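Local atomic coordinates of putative prolyl-tRNA synthetase (Leishmania major, PDB entry 5XIL), a protein that probably joins L-proline to tRNA(Pro) at the cost of ATP, releasing AMP and diphosphate, as a class II aminoacyl-tRNA synthetase. Residues A7-E10 with E11-A15; E408-E411 with T412-R416; V424-L427 with N428-C431. One frame throughout, in Å; residues are numbered along the deposited sequence. Where two conformers were deposited one is given.

Contact 1. Residues A7-E10 with E11-A15; sequences AKRE and ENFSA. With ACT (acetate ion), chain D.
Arg9 and Phe13 run side by side across the turn that leads into helix 13-23, where Asn12 is the N-cap. The two side chains point the same way, but their flat ends are nearly perpendicular, with planes 84° apart. The ring presents its edge at CE1 to one face of the guanidinium, toward the rim of that group. Phe13 CE1 lies 3.9 Å from Arg9 NH1, and NH1 sits in the ring plane. Phe13 CG is anti to the backbone N (chi1 -169°), which turns the ring back beside the arginine. Phe13 CB rests 3.6 Å from Arg9 O. Arg9 has two conformers, so the detail of this fit is somewhat doubtful. The guanidinium also donates from NH1 to Met274 O and makes a cation-pi contact with Trp16.

One carbonyl closes the turn. Lys8 O accepts from Asn12 N (3.0 Å) and Glu11 N (3.1 Å). Two backbone N-H groups thus grip one oxygen. The small side chains of Ala7 and Ala15 meet at CB, 4.2 Å apart. Glu10 OE1 accepts from Asn279 ND2.

At the start of the helix, Asn12 OD1 accepts from Ala15 N at 3.3 Å, the classic N-cap bond. Ser14 OG, between the two, donates to the O atom of an acetate ion, probably from the crystallisation liquor, at 3.1 Å.

Contact 2. Residues E408-E411 with T412-R416; sequences ETME and THRVR. With MG (magnesium ion), chain F.
His413 lies alongside Thr409 at the end of helix 387-412, and its ring reaches from the last helical turn to a magnesium ion. His413 CB packs 3.4 Å from Thr409 O. CG is anti to the carbonyl carbon (chi1 -76°), and this brings the ND1 edge of the ring up to the same oxygen. His413 ND1 then donates to Thr409 O at 2.8 Å. The bond is fairly straight (151°), and the oxygen lies at the ring edge, close to the ring plane. His413 N binds the same oxygen from the opposite face of the carbonyl plane. Thr409 O itself thus takes two donors. The methyl CG2 of Thr409 stands 4.0 Å from His413 ND1. At the tip, His413 NE2 binds the magnesium ion at 2.0 Å. Held by Thr409 O at ND1 and by the metal at NE2, the ring has little freedom to turn.

Thr412 repeats the pattern one residue earlier. Thr412 OG1 donates to Glu408 O at 2.8 Å, and its backbone N reaches that oxygen from the other face.

Arg414 folds back along the helix. The CE methyl of Met410 meets the edge of the guanidinium, 3.4 Å from Arg414 NH1. Glu411 does not form a salt bridge with it. Instead a water links them, 2.6 Å from Glu411 OE2 and 2.7 Å from Arg414 NH2.

Glu219 and four waters complete the six ligands of the magnesium ion. Phe217 lies against the His413 ring. The site is a largely hydrated metal centre, in which a backbone carbonyl acts as second shell and orients the histidine ligand.

Contact 3. Residues V424-L427 with N428-C431; sequences VPTL and NRKC
Val424 O accepts from Asn428 N at 2.9 Å, a helical i to i+4 bond within 424-428. After it the chain tightens. Arg429 N donates to Thr426 O and Lys430 N to Leu427 O, at 2.9 and 2.8 Å. Lys430 has positive phi (60°), which reverses the chain. Cys431 N then returns to Thr426 O in a weak bond of 3.4 Å. This outer bond around the inner one from Lys430 to Leu427 makes a Schellman motif, which ends the helix and sends the chain into strand 432-437.

Arg429 bends back over the helix end at chi3. One face of its guanidinium lies over Pro425 O, which sits beneath the centre of the group, 3.8 Å from Arg429 CZ. Arg429 NH2 lies 3.5 Å from Thr426 OG1, and that hydroxyl is hydrogen-bonded to Glu422 O. With Thr426 OG1 turned beside the backbone N (chi1 -55°), the methyl CG2 is left to meet Cys431 CB at 3.8 Å on the buried side. Val424 and Asn428 point the same way, with CG1 of the valine 3.7 Å from ND2 of the asparagine. Asn428 OD1 accepts from Arg510 NH2.

The three contacts follow in series along the chain, and none nests within another. Contact 1 closes the turn before helix 13-23 near the N terminus. Contact 2 ends helix 387-412 and opens strand 414-416. Contact 3 ends helix 423-428 and leads into strand 432-437, which pairs parallel with strand 414-416. Contacts 2 and 3 touch: Val415 CB meets Thr426 CG2 at 3.7 Å, and His413 CD2 lies 3.4 Å from Lys430 O. Contact 1 stays apart, about 7 Å from contact 2 and 6 Å from contact 3 between nearest atoms. All three come near the magnesium ion held by Glu219 and His413, which brings the N-terminal turn close to the C-terminal region.

Contact 1. Residues A7-E10 with E11-A15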
ATOM      1  N   ALA A   7      -5.008 -23.011 -26.273  1.00 29.51           N
ATOM      2  CA  ALA A   7      -6.062 -22.535 -27.172  1.00 26.58           C
ATOM      3  C   ALA A   7      -5.596 -21.215 -27.709  1.00 27.79           C
ATOM      4  O   ALA A   7      -4.864 -20.517 -27.000  1.00 26.16           O
ATOM      5  CB  ALA A   7      -7.363 -22.356 -26.446  1.00 27.14           C
ATOM      6  N   LYS A   8      -6.005 -20.896 -28.935  1.00 24.33           N
ATOM      7  CA  LYS A   8      -5.744 -19.601 -29.531  1.00 24.68           C
ATOM      8  C   LYS A   8      -6.806 -18.612 -29.054  1.00 26.05           C
ATOM      9  O   LYS A   8      -7.995 -18.997 -28.819  1.00 23.47           O
ATOM     10  CB  LYS A   8      -5.733 -19.668 -31.064  1.00 26.37           C
ATOM     11  CG  LYS A   8      -4.489 -20.269 -31.659  1.00 30.57           C
ATOM     12  CD  LYS A   8      -4.360 -19.981 -33.156  1.00 36.76           C
ATOM     13  CE  LYS A   8      -3.141 -20.738 -33.688  1.00 44.97           C
ATOM     14  NZ  LYS A   8      -2.737 -20.469 -35.105  1.00 49.59           N
ATOM     15  N   ARG A   9      -6.384 -17.344 -28.913  1.00 23.37           N
ATOM     16  CA  ARG A   9      -7.330 -16.292 -28.471  0.58 24.00           C
ATOM     17  C   ARG A   9      -8.520 -16.180 -29.393  1.00 26.62           C
ATOM     18  O   ARG A   9      -9.643 -15.955 -28.932  1.00 25.06           O
ATOM     19  CB  ARG A   9      -6.665 -14.940 -28.469  0.58 23.47           C
ATOM     20  CG  ARG A   9      -5.781 -14.709 -27.304  0.58 21.61           C
ATOM     21  CD  ARG A   9      -4.768 -13.629 -27.621  0.58 20.43           C
ATOM     22  NE  ARG A   9      -5.436 -12.440 -28.090  0.58 20.61           N
ATOM     23  CZ  ARG A   9      -5.801 -11.416 -27.304  0.58 20.95           C
ATOM     24  NH1 ARG A   9      -5.572 -11.416 -26.000  0.58 16.47           N
ATOM     25  NH2 ARG A   9      -6.442 -10.408 -27.859  0.58 21.11           N
ATOM     26  N   GLU A  10      -8.250 -16.319 -30.694  1.00 28.12           N
ATOM     27  CA  GLU A  10      -9.257 -16.130 -31.790  1.00 29.10           C
ATOM     28  C   GLU A  10     -10.222 -17.284 -31.868  1.00 28.54           C
ATOM     29  O   GLU A  10     -11.287 -17.156 -32.497  1.00 34.56           O
ATOM     30  CB  GLU A  10      -8.562 -15.980 -33.161  1.00 29.94           C
ATOM     31  CG  GLU A  10      -7.642 -14.760 -33.312  1.00 32.43           C
ATOM     32  CD  GLU A  10      -6.234 -14.905 -32.698  1.00 34.98           C
ATOM     33  OE1 GLU A  10      -5.814 -16.025 -32.338  1.00 26.14           O
ATOM     34  OE2 GLU A  10      -5.541 -13.851 -32.546  1.00 40.46           O
ATOM     35  N   GLU A  11      -9.903 -18.383 -31.177  1.00 26.50           N
ATOM     36  CA  GLU A  11     -10.689 -19.601 -31.279  0.60 25.04           C
ATOM     37  C   GLU A  11     -11.451 -19.987 -30.077  1.00 27.17           C
ATOM     38  O   GLU A  11     -12.580 -20.431 -30.214  1.00 27.42           O
ATOM     39  CB  GLU A  11      -9.815 -20.773 -31.688  0.60 24.61           C
ATOM     40  CG  GLU A  11      -9.171 -20.543 -33.029  0.60 24.21           C
ATOM     41  CD  GLU A  11     -10.173 -20.284 -34.132  0.60 23.17           C
ATOM     42  OE1 GLU A  11     -11.210 -20.968 -34.173  0.60 20.65           O
ATOM     43  OE2 GLU A  11      -9.902 -19.420 -34.980  0.60 24.62           O
ATOM     44  N   ASN A  12     -10.869 -19.823 -28.889  1.00 22.96           N
ATOM     45  CA  ASN A  12     -11.565 -20.092 -27.668  1.00 21.74           C
ATOM     46  C   ASN A  12     -10.995 -19.212 -26.545  1.00 21.34           C
ATOM     47  O   ASN A  12     -10.139 -19.614 -25.807  1.00 18.06           O
ATOM     48  CB  ASN A  12     -11.426 -21.527 -27.241  1.00 24.64           C
ATOM     49  CG  ASN A  12     -12.313 -21.839 -26.085  1.00 25.74           C
ATOM     50  OD1 ASN A  12     -12.717 -20.950 -25.309  1.00 28.96           O
ATOM     51  ND2 ASN A  12     -12.602 -23.115 -25.915  1.00 33.99           N
ATOM     52  N   PHE A  13     -11.505 -18.010 -26.455  1.00 20.62           N
ATOM     53  CA  PHE A  13     -10.888 -17.003 -25.583  1.00 18.85           C
ATOM     54  C   PHE A  13     -10.946 -17.333 -24.129  1.00 20.67           C
ATOM     55  O   PHE A  13      -9.984 -17.143 -23.419  1.00 17.69           O
ATOM     56  CB  PHE A  13     -11.555 -15.667 -25.868  1.00 19.63           C
ATOM     57  CG  PHE A  13     -10.866 -14.487 -25.239  1.00 17.91           C
ATOM     58  CD1 PHE A  13      -9.563 -14.199 -25.546  1.00 17.07           C
ATOM     59  CD2 PHE A  13     -11.551 -13.657 -24.367  1.00 18.88           C
ATOM     60  CE1 PHE A  13      -8.916 -13.116 -25.035  1.00 18.75           C
ATOM     61  CE2 PHE A  13     -10.904 -12.590 -23.823  1.00 18.56           C
ATOM     62  CZ  PHE A  13      -9.599 -12.295 -24.165  1.00 19.60           C
ATOM     63  N   SER A  14     -12.065 -17.864 -23.650  1.00 21.07           N
ATOM     64  CA  SER A  14     -12.129 -18.287 -22.255  1.00 22.46           C
ATOM     65  C   SER A  14     -11.100 -19.331 -21.842  1.00 21.62           C
ATOM     66  O   SER A  14     -10.572 -19.250 -20.741  1.00 18.11           O
ATOM     67  CB  SER A  14     -13.478 -18.871 -21.920  1.00 26.61           C
ATOM     68  OG  SER A  14     -14.384 -17.863 -22.109  1.00 28.99           O
ATOM     69  N   ALA A  15     -10.882 -20.333 -22.665  1.00 18.57           N
ATOM     70  CA  ALA A  15      -9.905 -21.349 -22.364  1.00 20.65           C
ATOM     71  C   ALA A  15      -8.470 -20.808 -22.487  1.00 18.77           C
ATOM     72  O   ALA A  15      -7.594 -21.177 -21.734  1.00 18.66           O
ATOM     73  CB  ALA A  15     -10.071 -22.549 -23.295  1.00 22.87           C
TER
HETATM   74  C   ACT D1003     -13.295 -14.629 -20.761  1.00 33.97           C
HETATM   75  O   ACT D1003     -13.611 -15.614 -20.108  1.00 34.12           O
HETATM   76  OXT ACT D1003     -14.092 -13.857 -21.381  1.00 27.91           O
HETATM   77  CH3 ACT D1003     -11.818 -14.367 -20.805  1.00 31.91           C

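Contact 2. Residues E408-E411 with T412-R416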
ATOM      1  N   GLU A 408      -3.919   1.145 -31.916  1.00 15.73           N
ATOM      2  CA  GLU A 408      -4.237   0.874 -33.345  1.00 17.43           C
ATOM      3  C   GLU A 408      -5.339  -0.184 -33.502  1.00 15.84           C
ATOM      4  O   GLU A 408      -6.273  -0.025 -34.302  1.00 17.06           O
ATOM      5  CB  GLU A 408      -2.976   0.371 -34.112  1.00 18.42           C
ATOM      6  CG  GLU A 408      -3.277  -0.048 -35.545  1.00 21.05           C
ATOM      7  CD  GLU A 408      -2.075  -0.665 -36.293  1.00 24.07           C
ATOM      8  OE1 GLU A 408      -1.932  -1.911 -36.279  1.00 28.00           O
ATOM      9  OE2 GLU A 408      -1.294   0.107 -36.880  1.00 24.61           O
ATOM     10  N   THR A 409      -5.219  -1.277 -32.798  1.00 15.64           N
ATOM     11  CA  THR A 409      -6.202  -2.271 -32.782  1.00 16.40           C
ATOM     12  C   THR A 409      -7.601  -1.654 -32.319  1.00 16.08           C
ATOM     13  O   THR A 409      -8.667  -1.912 -32.964  1.00 15.30           O
ATOM     14  CB  THR A 409      -5.742  -3.408 -31.896  1.00 19.35           C
ATOM     15  OG1 THR A 409      -4.569  -4.019 -32.497  1.00 19.25           O
ATOM     16  CG2 THR A 409      -6.806  -4.396 -31.741  1.00 19.04           C
ATOM     17  N   MET A 410      -7.572  -0.863 -31.245  1.00 14.53           N
ATOM     18  CA  MET A 410      -8.729  -0.218 -30.722  1.00 14.60           C
ATOM     19  C   MET A 410      -9.369   0.654 -31.723  1.00 15.26           C
ATOM     20  O   MET A 410     -10.607   0.528 -31.934  1.00 16.56           O
ATOM     21  CB  MET A 410      -8.446   0.512 -29.396  1.00 16.34           C
ATOM     22  CG  MET A 410      -9.666   1.265 -28.799  1.00 18.81           C
ATOM     23  SD  MET A 410      -9.293   2.323 -27.371  1.00 22.37           S
ATOM     24  CE  MET A 410      -8.433   3.679 -28.151  1.00 27.92           C
ATOM     25  N   GLU A 411      -8.590   1.565 -32.327  1.00 15.29           N
ATOM     26  CA  GLU A 411      -9.137   2.496 -33.270  1.00 17.50           C
ATOM     27  C   GLU A 411      -9.670   1.819 -34.507  1.00 18.44           C
ATOM     28  O   GLU A 411     -10.703   2.268 -35.040  1.00 21.01           O
ATOM     29  CB  GLU A 411      -8.121   3.575 -33.590  1.00 18.50           C
ATOM     30  CG  GLU A 411      -7.855   4.491 -32.407  1.00 21.33           C
ATOM     31  CD  GLU A 411      -6.702   5.443 -32.594  1.00 24.57           C
ATOM     32  OE1 GLU A 411      -5.881   5.255 -33.515  1.00 25.79           O
ATOM     33  OE2 GLU A 411      -6.613   6.367 -31.784  1.00 35.28           O
ATOM     34  N   THR A 412      -9.021   0.730 -34.930  1.00 19.60           N
ATOM     35  CA  THR A 412      -9.408  -0.049 -36.142  1.00 20.51           C
ATOM     36  C   THR A 412     -10.834  -0.676 -35.896  1.00 21.06           C
ATOM     37  O   THR A 412     -11.711  -0.658 -36.771  1.00 23.42           O
ATOM     38  CB  THR A 412      -8.321  -1.128 -36.404  1.00 23.84           C
ATOM     39  OG1 THR A 412      -7.146  -0.476 -36.910  1.00 26.44           O
ATOM     40  CG2 THR A 412      -8.800  -2.156 -37.398  1.00 27.87           C
ATOM     41  N   HIS A 413     -11.069  -1.090 -34.666  1.00 15.58           N
ATOM     42  CA  HIS A 413     -12.281  -1.774 -34.291  1.00 15.82           C
ATOM     43  C   HIS A 413     -13.379  -0.829 -33.780  1.00 14.42           C
ATOM     44  O   HIS A 413     -14.342  -1.278 -33.185  1.00 18.75           O
ATOM     45  CB  HIS A 413     -11.957  -2.832 -33.295  1.00 14.51           C
ATOM     46  CG  HIS A 413     -11.320  -4.026 -33.892  1.00 16.39           C
ATOM     47  ND1 HIS A 413      -9.982  -4.035 -34.177  1.00 16.08           N
ATOM     48  CD2 HIS A 413     -11.813  -5.174 -34.378  1.00 14.94           C
ATOM     49  CE1 HIS A 413      -9.642  -5.203 -34.671  1.00 15.67           C
ATOM     50  NE2 HIS A 413     -10.737  -5.896 -34.851  1.00 17.25           N
ATOM     51  N   ARG A 414     -13.151   0.471 -33.930  1.00 14.91           N
ATOM     52  CA  ARG A 414     -14.122   1.483 -33.546  1.00 16.22           C
ATOM     53  C   ARG A 414     -14.696   1.821 -34.899  1.00 16.46           C
ATOM     54  O   ARG A 414     -13.998   2.385 -35.743  1.00 19.85           O
ATOM     55  CB  ARG A 414     -13.430   2.698 -32.935  1.00 19.66           C
ATOM     56  CG  ARG A 414     -14.382   3.702 -32.304  1.00 22.06           C
ATOM     57  CD  ARG A 414     -13.880   4.162 -30.945  1.00 26.84           C
ATOM     58  NE  ARG A 414     -12.946   5.278 -31.056  1.00 29.38           N
ATOM     59  CZ  ARG A 414     -11.775   5.338 -30.429  1.00 26.56           C
ATOM     60  NH1 ARG A 414     -11.391   4.342 -29.642  1.00 29.62           N
ATOM     61  NH2 ARG A 414     -10.989   6.394 -30.587  1.00 25.91           N
ATOM     62  N   VAL A 415     -15.958   1.486 -35.130  1.00 13.58           N
ATOM     63  CA  VAL A 415     -16.484   1.701 -36.471  1.00 14.14           C
ATOM     64  C   VAL A 415     -17.630   2.700 -36.472  1.00 14.98           C
ATOM     65  O   VAL A 415     -18.594   2.523 -35.745  1.00 14.30           O
ATOM     66  CB  VAL A 415     -16.936   0.362 -37.074  1.00 14.22           C
ATOM     67  CG1 VAL A 415     -17.513   0.548 -38.450  1.00 15.10           C
ATOM     68  CG2 VAL A 415     -15.751  -0.655 -37.088  1.00 15.82           C
ATOM     69  N   ARG A 416     -17.530   3.788 -37.236  1.00 16.10           N
ATOM     70  CA  ARG A 416     -18.609   4.798 -37.263  1.00 19.32           C
ATOM     71  C   ARG A 416     -19.721   4.365 -38.261  1.00 18.92           C
ATOM     72  O   ARG A 416     -19.481   4.357 -39.470  1.00 18.51           O
ATOM     73  CB  ARG A 416     -18.025   6.188 -37.532  1.00 28.42           C
ATOM     74  CG  ARG A 416     -18.690   7.286 -36.713  1.00 38.20           C
ATOM     75  CD  ARG A 416     -17.783   8.497 -36.493  1.00 40.20           C
ATOM     76  NE  ARG A 416     -17.707   9.478 -37.579  1.00 52.52           N
ATOM     77  CZ  ARG A 416     -16.615   9.675 -38.325  1.00 51.03           C
ATOM     78  NH1 ARG A 416     -15.533   8.904 -38.114  1.00 52.01           N
ATOM     79  NH2 ARG A 416     -16.587  10.617 -39.288  1.00 50.71           N
TER
HETATM   80 MG    MG F1005     -11.007  -7.916 -34.828  0.66 17.60          MG
HETATM   81  O   HOH W   1      -8.358   6.686 -29.895  1.00 38.81           O
HETATM   82  O   HOH W   2     -12.156  -7.748 -32.936  1.00 15.76           O
HETATM   83  O   HOH W   3     -12.637  -7.546 -36.255  1.00 19.32           O
HETATM   84  O   HOH W   4      -9.938  -8.043 -36.534  1.00 29.44           O
HETATM   85  O   HOH W   5     -11.347  -9.776 -34.658  1.00 24.16           O

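Contact 3. Residues V424-L427 with N428-C431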
ATOM      1  N   VAL A 424     -25.809  -4.382 -36.597  1.00 12.65           N
ATOM      2  CA  VAL A 424     -25.533  -5.743 -36.121  1.00 13.89           C
ATOM      3  C   VAL A 424     -24.437  -6.507 -36.877  1.00 15.27           C
ATOM      4  O   VAL A 424     -23.661  -7.246 -36.292  1.00 14.15           O
ATOM      5  CB  VAL A 424     -26.793  -6.617 -36.006  1.00 15.44           C
ATOM      6  CG1 VAL A 424     -26.457  -8.055 -35.635  1.00 18.84           C
ATOM      7  CG2 VAL A 424     -27.690  -6.038 -34.903  1.00 16.26           C
ATOM      8  N   PRO A 425     -24.357  -6.335 -38.174  1.00 16.11           N
ATOM      9  CA  PRO A 425     -23.169  -6.919 -38.870  1.00 15.09           C
ATOM     10  C   PRO A 425     -21.802  -6.398 -38.404  1.00 16.30           C
ATOM     11  O   PRO A 425     -20.871  -7.197 -38.316  1.00 16.45           O
ATOM     12  CB  PRO A 425     -23.393  -6.529 -40.299  1.00 15.63           C
ATOM     13  CG  PRO A 425     -24.903  -6.518 -40.380  1.00 16.21           C
ATOM     14  CD  PRO A 425     -25.376  -5.891 -39.125  1.00 16.25           C
ATOM     15  N   THR A 426     -21.742  -5.139 -38.036  1.00 15.59           N
ATOM     16  CA  THR A 426     -20.586  -4.572 -37.381  1.00 15.98           C
ATOM     17  C   THR A 426     -20.285  -5.192 -36.053  1.00 15.28           C
ATOM     18  O   THR A 426     -19.134  -5.571 -35.772  1.00 12.84           O
ATOM     19  CB  THR A 426     -20.697  -3.045 -37.349  1.00 15.27           C
ATOM     20  OG1 THR A 426     -20.884  -2.582 -38.672  1.00 16.53           O
ATOM     21  CG2 THR A 426     -19.428  -2.414 -36.783  1.00 13.91           C
ATOM     22  N   LEU A 427     -21.294  -5.336 -35.199  1.00 13.74           N
ATOM     23  CA  LEU A 427     -21.096  -6.066 -34.007  1.00 12.81           C
ATOM     24  C   LEU A 427     -20.539  -7.461 -34.313  1.00 13.66           C
ATOM     25  O   LEU A 427     -19.638  -7.898 -33.611  1.00 11.76           O
ATOM     26  CB  LEU A 427     -22.406  -6.259 -33.228  1.00 13.03           C
ATOM     27  CG  LEU A 427     -23.067  -4.975 -32.774  1.00 13.12           C
ATOM     28  CD1 LEU A 427     -24.359  -5.475 -32.112  1.00 15.29           C
ATOM     29  CD2 LEU A 427     -22.181  -4.148 -31.821  1.00 13.82           C
ATOM     30  N   ASN A 428     -21.115  -8.141 -35.291  1.00 12.57           N
ATOM     31  CA  ASN A 428     -20.700  -9.454 -35.602  1.00 14.46           C
ATOM     32  C   ASN A 428     -19.300  -9.539 -36.176  1.00 14.15           C
ATOM     33  O   ASN A 428     -18.721 -10.616 -36.188  1.00 14.87           O
ATOM     34  CB  ASN A 428     -21.667 -10.143 -36.523  1.00 16.38           C
ATOM     35  CG  ASN A 428     -22.966 -10.492 -35.832  1.00 18.03           C
ATOM     36  OD1 ASN A 428     -23.022 -10.637 -34.621  1.00 19.11           O
ATOM     37  ND2 ASN A 428     -24.006 -10.700 -36.634  1.00 20.24           N
ATOM     38  N   ARG A 429     -18.710  -8.386 -36.466  1.00 14.16           N
ATOM     39  CA  ARG A 429     -17.336  -8.330 -36.936  1.00 16.14           C
ATOM     40  C   ARG A 429     -16.418  -8.079 -35.729  1.00 14.57           C
ATOM     41  O   ARG A 429     -15.239  -7.767 -35.892  1.00 14.85           O
ATOM     42  CB  ARG A 429     -17.165  -7.220 -37.974  1.00 18.43           C
ATOM     43  CG  ARG A 429     -17.334  -7.685 -39.411  1.00 24.93           C
ATOM     44  CD  ARG A 429     -16.836  -6.637 -40.392  1.00 26.42           C
ATOM     45  NE  ARG A 429     -17.774  -5.527 -40.531  1.00 29.86           N
ATOM     46  CZ  ARG A 429     -18.922  -5.598 -41.199  1.00 31.18           C
ATOM     47  NH1 ARG A 429     -19.277  -6.728 -41.793  1.00 33.09           N
ATOM     48  NH2 ARG A 429     -19.714  -4.537 -41.272  1.00 29.23           N
ATOM     49  N   LYS A 430     -16.969  -8.219 -34.521  1.00 13.32           N
ATOM     50  CA  LYS A 430     -16.238  -8.012 -33.318  1.00 14.33           C
ATOM     51  C   LYS A 430     -15.671  -6.581 -33.195  1.00 13.10           C
ATOM     52  O   LYS A 430     -14.505  -6.383 -32.758  1.00 11.46           O
ATOM     53  CB  LYS A 430     -15.142  -9.048 -33.173  1.00 17.74           C
ATOM     54  CG  LYS A 430     -15.735 -10.454 -33.057  1.00 23.27           C
ATOM     55  CD  LYS A 430     -14.600 -11.456 -32.823  1.00 29.25           C
ATOM     56  CE  LYS A 430     -15.094 -12.884 -32.982  1.00 35.75           C
ATOM     57  NZ  LYS A 430     -15.520 -13.096 -34.425  1.00 38.91           N
ATOM     58  N   CYS A 431     -16.506  -5.628 -33.582  1.00 12.50           N
ATOM     59  CA  CYS A 431     -16.196  -4.192 -33.481  1.00 12.00           C
ATOM     60  C   CYS A 431     -17.109  -3.482 -32.480  1.00 11.49           C
ATOM     61  O   CYS A 431     -18.232  -3.959 -32.236  1.00 10.44           O
ATOM     62  CB  CYS A 431     -16.370  -3.571 -34.830  1.00 12.51           C
ATOM     63  SG  CYS A 431     -15.132  -4.107 -36.040  1.00 15.67           S
TER